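Local structure of synaptonemal complex protein 2 (Mus musculus, 5IWZ) at residues D212-Y216 with D310-S315; V281-P285 with L381-V386. The protein is a major component of the axial and lateral elements of meiotic synaptonemal complexes, required for SYCP3 insertion, normal chromosome synapsis and fertility. All coordinates share one frame; numbering follows the deposited sequence.

Contact 1 (D212-Y216 with D310-S315); sequences DVGDY and DFNLGS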
ATOM      1  N   ASP A 212       8.894  -3.996 -14.936  1.00 39.42           N
ATOM      2  CA  ASP A 212       9.552  -2.696 -14.823  1.00 34.42           C
ATOM      3  C   ASP A 212       9.022  -1.815 -13.700  1.00 31.48           C
ATOM      4  O   ASP A 212       9.372  -0.633 -13.646  1.00 38.36           O
ATOM      5  CB  ASP A 212       9.489  -1.922 -16.149  1.00 41.34           C
ATOM      6  CG  ASP A 212       8.060  -1.623 -16.612  1.00 51.75           C
ATOM      7  OD1 ASP A 212       7.084  -1.952 -15.898  1.00 47.55           O
ATOM      8  OD2 ASP A 212       7.927  -1.034 -17.710  1.00 57.77           O
ATOM      9  N   VAL A 213       8.231  -2.355 -12.777  1.00 27.96           N
ATOM     10  CA  VAL A 213       7.721  -1.509 -11.709  1.00 28.49           C
ATOM     11  C   VAL A 213       8.854  -1.030 -10.796  1.00 38.00           C
ATOM     12  O   VAL A 213       8.750   0.042 -10.179  1.00 33.40           O
ATOM     13  CB  VAL A 213       6.624  -2.263 -10.941  1.00 32.70           C
ATOM     14  CG1 VAL A 213       7.197  -3.529 -10.295  1.00 29.48           C
ATOM     15  CG2 VAL A 213       5.984  -1.365  -9.912  1.00 26.88           C
ATOM     16  N   GLY A 214       9.949  -1.790 -10.696  1.00 30.96           N
ATOM     17  CA  GLY A 214      11.106  -1.316  -9.957  1.00 29.42           C
ATOM     18  C   GLY A 214      10.916  -1.198  -8.465  1.00 30.58           C
ATOM     19  O   GLY A 214      11.499  -0.298  -7.840  1.00 30.55           O
ATOM     20  N   ASP A 215      10.116  -2.084  -7.876  1.00 25.02           N
ATOM     21  CA  ASP A 215       9.889  -2.129  -6.436  1.00 23.88           C
ATOM     22  C   ASP A 215       9.545  -3.567  -6.074  1.00 27.55           C
ATOM     23  O   ASP A 215       8.555  -4.104  -6.578  1.00 28.12           O
ATOM     24  CB  ASP A 215       8.749  -1.193  -6.007  1.00 26.36           C
ATOM     25  CG  ASP A 215       8.563  -1.178  -4.494  1.00 43.09           C
ATOM     26  OD1 ASP A 215       9.335  -0.448  -3.825  1.00 49.51           O
ATOM     27  OD2 ASP A 215       7.685  -1.916  -3.975  1.00 40.00           O
ATOM     28  N   TYR A 216      10.356  -4.192  -5.215  1.00 23.86           N
ATOM     29  CA  TYR A 216      10.152  -5.608  -4.917  1.00 23.80           C
ATOM     30  C   TYR A 216       8.800  -5.854  -4.243  1.00 27.41           C
ATOM     31  O   TYR A 216       8.118  -6.844  -4.546  1.00 27.83           O
ATOM     32  CB  TYR A 216      11.297  -6.136  -4.048  1.00 30.26           C
ATOM     33  CG  TYR A 216      11.165  -7.613  -3.834  1.00 24.09           C
ATOM     34  CD1 TYR A 216      10.529  -8.115  -2.718  1.00 28.27           C
ATOM     35  CD2 TYR A 216      11.587  -8.508  -4.806  1.00 22.96           C
ATOM     36  CE1 TYR A 216      10.383  -9.466  -2.548  1.00 28.07           C
ATOM     37  CE2 TYR A 216      11.416  -9.844  -4.654  1.00 23.13           C
ATOM     38  CZ  TYR A 216      10.804 -10.313  -3.525  1.00 23.68           C
ATOM     39  OH  TYR A 216      10.630 -11.641  -3.339  1.00 27.16           O
ATOM     40  N   ASP A 310      16.868  -5.959  -1.297  1.00 25.48           N
ATOM     41  CA  ASP A 310      16.290  -5.531  -2.569  1.00 25.79           C
ATOM     42  C   ASP A 310      16.546  -4.047  -2.766  1.00 25.32           C
ATOM     43  O   ASP A 310      16.192  -3.233  -1.907  1.00 20.85           O
ATOM     44  CB  ASP A 310      14.796  -5.838  -2.612  1.00 29.43           C
ATOM     45  CG  ASP A 310      14.537  -7.317  -2.512  1.00 29.03           C
ATOM     46  OD1 ASP A 310      15.108  -8.066  -3.337  1.00 34.49           O
ATOM     47  OD2 ASP A 310      13.849  -7.739  -1.560  1.00 27.58           O
ATOM     48  N   PHE A 311      17.198  -3.717  -3.875  1.00 25.35           N
ATOM     49  CA  PHE A 311      17.505  -2.346  -4.261  1.00 21.86           C
ATOM     50  C   PHE A 311      16.508  -1.964  -5.342  1.00 26.83           C
ATOM     51  O   PHE A 311      16.561  -2.503  -6.448  1.00 25.75           O
ATOM     52  CB  PHE A 311      18.939  -2.232  -4.780  1.00 23.46           C
ATOM     53  CG  PHE A 311      19.999  -2.410  -3.721  1.00 23.13           C
ATOM     54  CD1 PHE A 311      20.719  -1.313  -3.245  1.00 27.12           C
ATOM     55  CD2 PHE A 311      20.301  -3.672  -3.224  1.00 25.67           C
ATOM     56  CE1 PHE A 311      21.711  -1.470  -2.276  1.00 28.00           C
ATOM     57  CE2 PHE A 311      21.297  -3.836  -2.264  1.00 32.88           C
ATOM     58  CZ  PHE A 311      22.003  -2.742  -1.791  1.00 29.99           C
ATOM     59  N   ASN A 312      15.615  -1.026  -5.032  1.00 30.69           N
ATOM     60  CA  ASN A 312      14.428  -0.764  -5.851  1.00 25.90           C
ATOM     61  C   ASN A 312      14.613   0.515  -6.653  1.00 28.21           C
ATOM     62  O   ASN A 312      14.459   1.616  -6.124  1.00 27.99           O
ATOM     63  CB  ASN A 312      13.200  -0.688  -4.956  1.00 23.84           C
ATOM     64  CG  ASN A 312      12.968  -1.986  -4.211  1.00 26.25           C
ATOM     65  OD1 ASN A 312      12.796  -3.052  -4.828  1.00 22.21           O
ATOM     66  ND2 ASN A 312      12.995  -1.919  -2.877  1.00 26.25           N
ATOM     67  N   LEU A 313      14.911   0.363  -7.948  1.00 28.18           N
ATOM     68  CA  LEU A 313      15.259   1.507  -8.785  1.00 30.10           C
ATOM     69  C   LEU A 313      14.044   2.352  -9.145  1.00 35.59           C
ATOM     70  O   LEU A 313      14.180   3.550  -9.420  1.00 37.46           O
ATOM     71  CB  LEU A 313      15.948   1.032 -10.065  1.00 33.38           C
ATOM     72  CG  LEU A 313      17.439   0.701 -10.045  1.00 42.57           C
ATOM     73  CD1 LEU A 313      17.832  -0.165  -8.840  1.00 39.53           C
ATOM     74  CD2 LEU A 313      17.795  -0.004 -11.367  1.00 43.94           C
ATOM     75  N   GLY A 314      12.855   1.763  -9.153  1.00 28.28           N
ATOM     76  CA  GLY A 314      11.675   2.559  -9.436  1.00 35.40           C
ATOM     77  C   GLY A 314      11.272   3.425  -8.258  1.00 40.34           C
ATOM     78  O   GLY A 314      10.954   4.608  -8.418  1.00 43.28           O
ATOM     79  N   SER A 315      11.280   2.851  -7.062  1.00 30.48           N
ATOM     80  CA  SER A 315      10.810   3.540  -5.875  1.00 32.25           C
ATOM     81  C   SER A 315      11.925   4.206  -5.089  1.00 26.36           C
ATOM     82  O   SER A 315      11.638   4.891  -4.100  1.00 21.47           O
ATOM     83  CB  SER A 315      10.069   2.553  -4.981  1.00 31.85           C
ATOM     84  OG  SER A 315      10.903   1.443  -4.714  1.00 39.99           O
TER
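Gly214 and Gly314 bring their backbones to a CA-CA distance of 4.0 Å where the turn between helix 197-212 and helix 216-229 meets the turn that follows strand 308-312. The contact lies in the N-terminal part of a much longer protein and joins its helical region, which includes the armadillo-repeat-like region, to the Spt16M-like domain; it illustrates how a helix-helix turn can be docked on a strand end largely through polar groups. Gly214 leaves the preceding helix with positive phi (68°), and its carbonyl accepts two backbone bonds. Gly314 N lies 2.8 Å from Gly214 O, in the carbonyl plane and on a lone pair, whereas the longer bond from Ser315 N arrives from above that plane. Neither glycine has a side chain to separate the backbones.

Asp215, the N-cap of helix 216-229, splits its carboxylate between the helical region and the other segment. OD2 caps Leu218 N and also accepts a hydrogen bond from Gln173 NE2, while OD1 takes the hydroxyl of Ser315 on its anti lone pair, OG to OD1 being 2.6 Å. A second grip on the same helix start comes from Asn312: its OD1 accepts Tyr216 N at 2.7 Å, the donor standing well out of the amide plane. Asn312 ND2 bonds to Thr317 OG1 and Ser319 OG, which helps set which way the amide is turned.

Tyr216 swings its ring over Asp310 by placing CG anti to the backbone N (chi1 -175°). Ring and carboxylate planes are 9° apart, a nearly parallel stack. Arg265 forms a salt bridge with Asp310 OD2 and a cation-pi contact with the Tyr216 ring, probably easing the meeting of carboxylate and aromatic face, and Thr283 binds Asp310 OD1. Asp310 OD2 comes to 3.5 Å from Tyr216 CG, offset toward the rim of the ring.

Contact 2 (V281-P285 with L381-V386); sequences VYTFP and LEITNV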
ATOM      1  N   VAL A 281      14.899  -3.948 -10.299  1.00 33.15           N
ATOM      2  CA  VAL A 281      15.109  -4.393  -8.926  1.00 29.63           C
ATOM      3  C   VAL A 281      16.395  -5.214  -8.905  1.00 33.84           C
ATOM      4  O   VAL A 281      16.487  -6.232  -9.596  1.00 32.52           O
ATOM      5  CB  VAL A 281      13.934  -5.229  -8.396  1.00 25.17           C
ATOM      6  CG1 VAL A 281      14.251  -5.753  -7.011  1.00 22.81           C
ATOM      7  CG2 VAL A 281      12.650  -4.401  -8.365  1.00 28.41           C
ATOM      8  N   TYR A 282      17.376  -4.776  -8.112  1.00 27.32           N
ATOM      9  CA  TYR A 282      18.615  -5.500  -7.892  1.00 27.21           C
ATOM     10  C   TYR A 282      18.548  -6.151  -6.524  1.00 28.23           C
ATOM     11  O   TYR A 282      18.425  -5.455  -5.507  1.00 26.01           O
ATOM     12  CB  TYR A 282      19.822  -4.566  -7.972  1.00 31.32           C
ATOM     13  CG  TYR A 282      20.303  -4.320  -9.376  1.00 34.52           C
ATOM     14  CD1 TYR A 282      21.324  -5.087  -9.931  1.00 34.97           C
ATOM     15  CD2 TYR A 282      19.735  -3.325 -10.149  1.00 33.79           C
ATOM     16  CE1 TYR A 282      21.762  -4.865 -11.232  1.00 33.51           C
ATOM     17  CE2 TYR A 282      20.163  -3.097 -11.448  1.00 36.22           C
ATOM     18  CZ  TYR A 282      21.174  -3.872 -11.985  1.00 34.00           C
ATOM     19  OH  TYR A 282      21.592  -3.631 -13.276  1.00 40.83           O
ATOM     20  N   THR A 283      18.639  -7.476  -6.499  1.00 24.52           N
ATOM     21  CA  THR A 283      18.601  -8.252  -5.264  1.00 28.59           C
ATOM     22  C   THR A 283      19.973  -8.871  -4.989  1.00 31.68           C
ATOM     23  O   THR A 283      20.476  -9.644  -5.802  1.00 31.67           O
ATOM     24  CB  THR A 283      17.531  -9.332  -5.365  1.00 25.46           C
ATOM     25  OG1 THR A 283      16.246  -8.703  -5.469  1.00 29.20           O
ATOM     26  CG2 THR A 283      17.563 -10.221  -4.152  1.00 23.60           C
ATOM     27  N   PHE A 284      20.586  -8.521  -3.830  1.00 31.35           N
ATOM     28  CA  PHE A 284      21.881  -9.083  -3.458  1.00 32.92           C
ATOM     29  C   PHE A 284      21.754  -9.935  -2.205  1.00 28.05           C
ATOM     30  O   PHE A 284      21.030  -9.558  -1.275  1.00 30.15           O
ATOM     31  CB  PHE A 284      22.933  -7.989  -3.178  1.00 27.41           C
ATOM     32  CG  PHE A 284      23.343  -7.203  -4.395  1.00 32.22           C
ATOM     33  CD1 PHE A 284      23.929  -7.827  -5.473  1.00 37.32           C
ATOM     34  CD2 PHE A 284      23.144  -5.834  -4.449  1.00 42.31           C
ATOM     35  CE1 PHE A 284      24.311  -7.106  -6.592  1.00 40.81           C
ATOM     36  CE2 PHE A 284      23.523  -5.104  -5.566  1.00 45.04           C
ATOM     37  CZ  PHE A 284      24.108  -5.746  -6.637  1.00 43.24           C
ATOM     38  N   PRO A 285      22.475 -11.052  -2.119  1.00 28.74           N
ATOM     39  CA  PRO A 285      22.606 -11.725  -0.829  1.00 25.76           C
ATOM     40  C   PRO A 285      23.472 -10.893   0.094  1.00 29.04           C
ATOM     41  O   PRO A 285      24.386 -10.181  -0.333  1.00 28.11           O
ATOM     42  CB  PRO A 285      23.272 -13.062  -1.186  1.00 31.13           C
ATOM     43  CG  PRO A 285      24.065 -12.766  -2.413  1.00 28.45           C
ATOM     44  CD  PRO A 285      23.306 -11.684  -3.163  1.00 29.49           C
ATOM     45  N   LEU A 381      30.422  -8.321  -4.923  1.00 33.40           N
ATOM     46  CA  LEU A 381      29.139  -7.743  -5.312  1.00 32.68           C
ATOM     47  C   LEU A 381      29.292  -6.263  -5.651  1.00 33.17           C
ATOM     48  O   LEU A 381      30.070  -5.544  -5.021  1.00 38.57           O
ATOM     49  CB  LEU A 381      28.113  -7.939  -4.197  1.00 27.75           C
ATOM     50  CG  LEU A 381      27.811  -9.421  -3.938  1.00 35.50           C
ATOM     51  CD1 LEU A 381      26.889  -9.572  -2.734  1.00 32.21           C
ATOM     52  CD2 LEU A 381      27.204 -10.082  -5.179  1.00 35.09           C
ATOM     53  N   GLU A 382      28.537  -5.809  -6.654  1.00 29.41           N
ATOM     54  CA  GLU A 382      28.635  -4.435  -7.159  1.00 40.12           C
ATOM     55  C   GLU A 382      27.785  -3.454  -6.337  1.00 35.86           C
ATOM     56  O   GLU A 382      26.858  -2.818  -6.833  1.00 40.10           O
ATOM     57  CB  GLU A 382      28.219  -4.384  -8.623  1.00 40.43           C
ATOM     58  CG  GLU A 382      29.208  -4.979  -9.617  1.00 57.57           C
ATOM     59  CD  GLU A 382      28.808  -4.684 -11.066  1.00 69.75           C
ATOM     60  OE1 GLU A 382      28.786  -5.631 -11.879  1.00 72.08           O
ATOM     61  OE2 GLU A 382      28.504  -3.511 -11.390  1.00 70.58           O
ATOM     62  N   ILE A 383      28.137  -3.311  -5.061  1.00 35.18           N
ATOM     63  CA  ILE A 383      27.331  -2.473  -4.171  1.00 37.09           C
ATOM     64  C   ILE A 383      27.372  -1.016  -4.621  1.00 40.50           C
ATOM     65  O   ILE A 383      26.350  -0.319  -4.610  1.00 33.50           O
ATOM     66  CB  ILE A 383      27.804  -2.634  -2.713  1.00 36.08           C
ATOM     67  CG1 ILE A 383      27.672  -4.103  -2.261  1.00 35.98           C
ATOM     68  CG2 ILE A 383      27.026  -1.697  -1.783  1.00 34.39           C
ATOM     69  CD1 ILE A 383      26.415  -4.803  -2.804  1.00 28.43           C
ATOM     70  N   THR A 384      28.544  -0.542  -5.058  1.00 40.10           N
ATOM     71  CA  THR A 384      28.713   0.882  -5.332  1.00 35.33           C
ATOM     72  C   THR A 384      27.804   1.349  -6.461  1.00 36.88           C
ATOM     73  O   THR A 384      27.094   2.355  -6.327  1.00 27.78           O
ATOM     74  CB  THR A 384      30.177   1.182  -5.650  1.00 34.94           C
ATOM     75  OG1 THR A 384      30.948   1.106  -4.442  1.00 32.50           O
ATOM     76  CG2 THR A 384      30.316   2.576  -6.243  1.00 29.51           C
ATOM     77  N   ASN A 385      27.794   0.626  -7.585  1.00 38.03           N
ATOM     78  CA  ASN A 385      27.038   1.143  -8.720  1.00 42.14           C
ATOM     79  C   ASN A 385      25.537   0.947  -8.560  1.00 36.35           C
ATOM     80  O   ASN A 385      24.764   1.799  -9.009  1.00 41.25           O
ATOM     81  CB  ASN A 385      27.544   0.521 -10.017  1.00 55.34           C
ATOM     82  CG  ASN A 385      28.920   1.040 -10.395  1.00 66.68           C
ATOM     83  OD1 ASN A 385      29.768   0.288 -10.865  1.00 74.51           O
ATOM     84  ND2 ASN A 385      29.151   2.332 -10.174  1.00 69.50           N
ATOM     85  N   VAL A 386      25.095  -0.123  -7.897  1.00 33.81           N
ATOM     86  CA  VAL A 386      23.662  -0.262  -7.640  1.00 33.17           C
ATOM     87  C   VAL A 386      23.177   0.784  -6.633  1.00 27.67           C
ATOM     88  O   VAL A 386      22.109   1.378  -6.807  1.00 32.32           O
ATOM     89  CB  VAL A 386      23.332  -1.690  -7.170  1.00 37.40           C
ATOM     90  CG1 VAL A 386      21.859  -1.783  -6.817  1.00 38.21           C
ATOM     91  CG2 VAL A 386      23.660  -2.701  -8.267  1.00 35.25           C
TER
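Within the Spt16M-like domain, whose family belongs to the PH clan, the start of the C-terminal helix 383-390 packs against edge strand 281-285 of a four-stranded antiparallel sheet. Tyr282 and Phe284, two residues apart on the strand, both point toward the helix, and Val386 fits between them. Val386 CG2 lies over one face of the Tyr282 ring in a CH-pi contact, 4.0 Å from its centroid, while CG1 touches Tyr282 CB at 3.6 Å. The same CG2 reaches Phe284 CZ at 3.5 Å, but there it meets the ring at its edge. One methyl thus serves two rings in different ways.

Over one face of Phe284 lies Ile383 CD1, 4.2 Å from the ring centroid and 25° off the ring normal. Leu381, just ahead of the helix, spreads its two methyls over the last residues of the strand: CD2 approaches Phe284 CD1, and CD1 rests near Pro285 O. Phe311 on strand 308-312 of the same sheet and Phe377 on strand 372-378 of the five-stranded sheet also pack against Phe284. No hydrogen bond crosses between the two segments, so the helix start is held here by the shape and burial of apolar groups.

How the contacts relate
Strands 281-285 and 308-312 are neighbours in one sheet, and the two contacts use its opposite faces: contact 1 the face turned to the helical region, contact 2 the face turned to helix 383-390. Contact 1 is the more buried, lies nearer the centre of the chain, and ties the sheet to the helices through hydrogen bonds and a carboxylate stack. Contact 2, partly buried and farther out, stays inside the Spt16M-like domain; it has no hydrogen bond between its segments and rests on apolar side chains. The two also touch directly, Val281 CG2 packing 3.5 Å from Asp215 N, and a probable backbone bond from Phe311 N to Tyr282 O links the strands themselves.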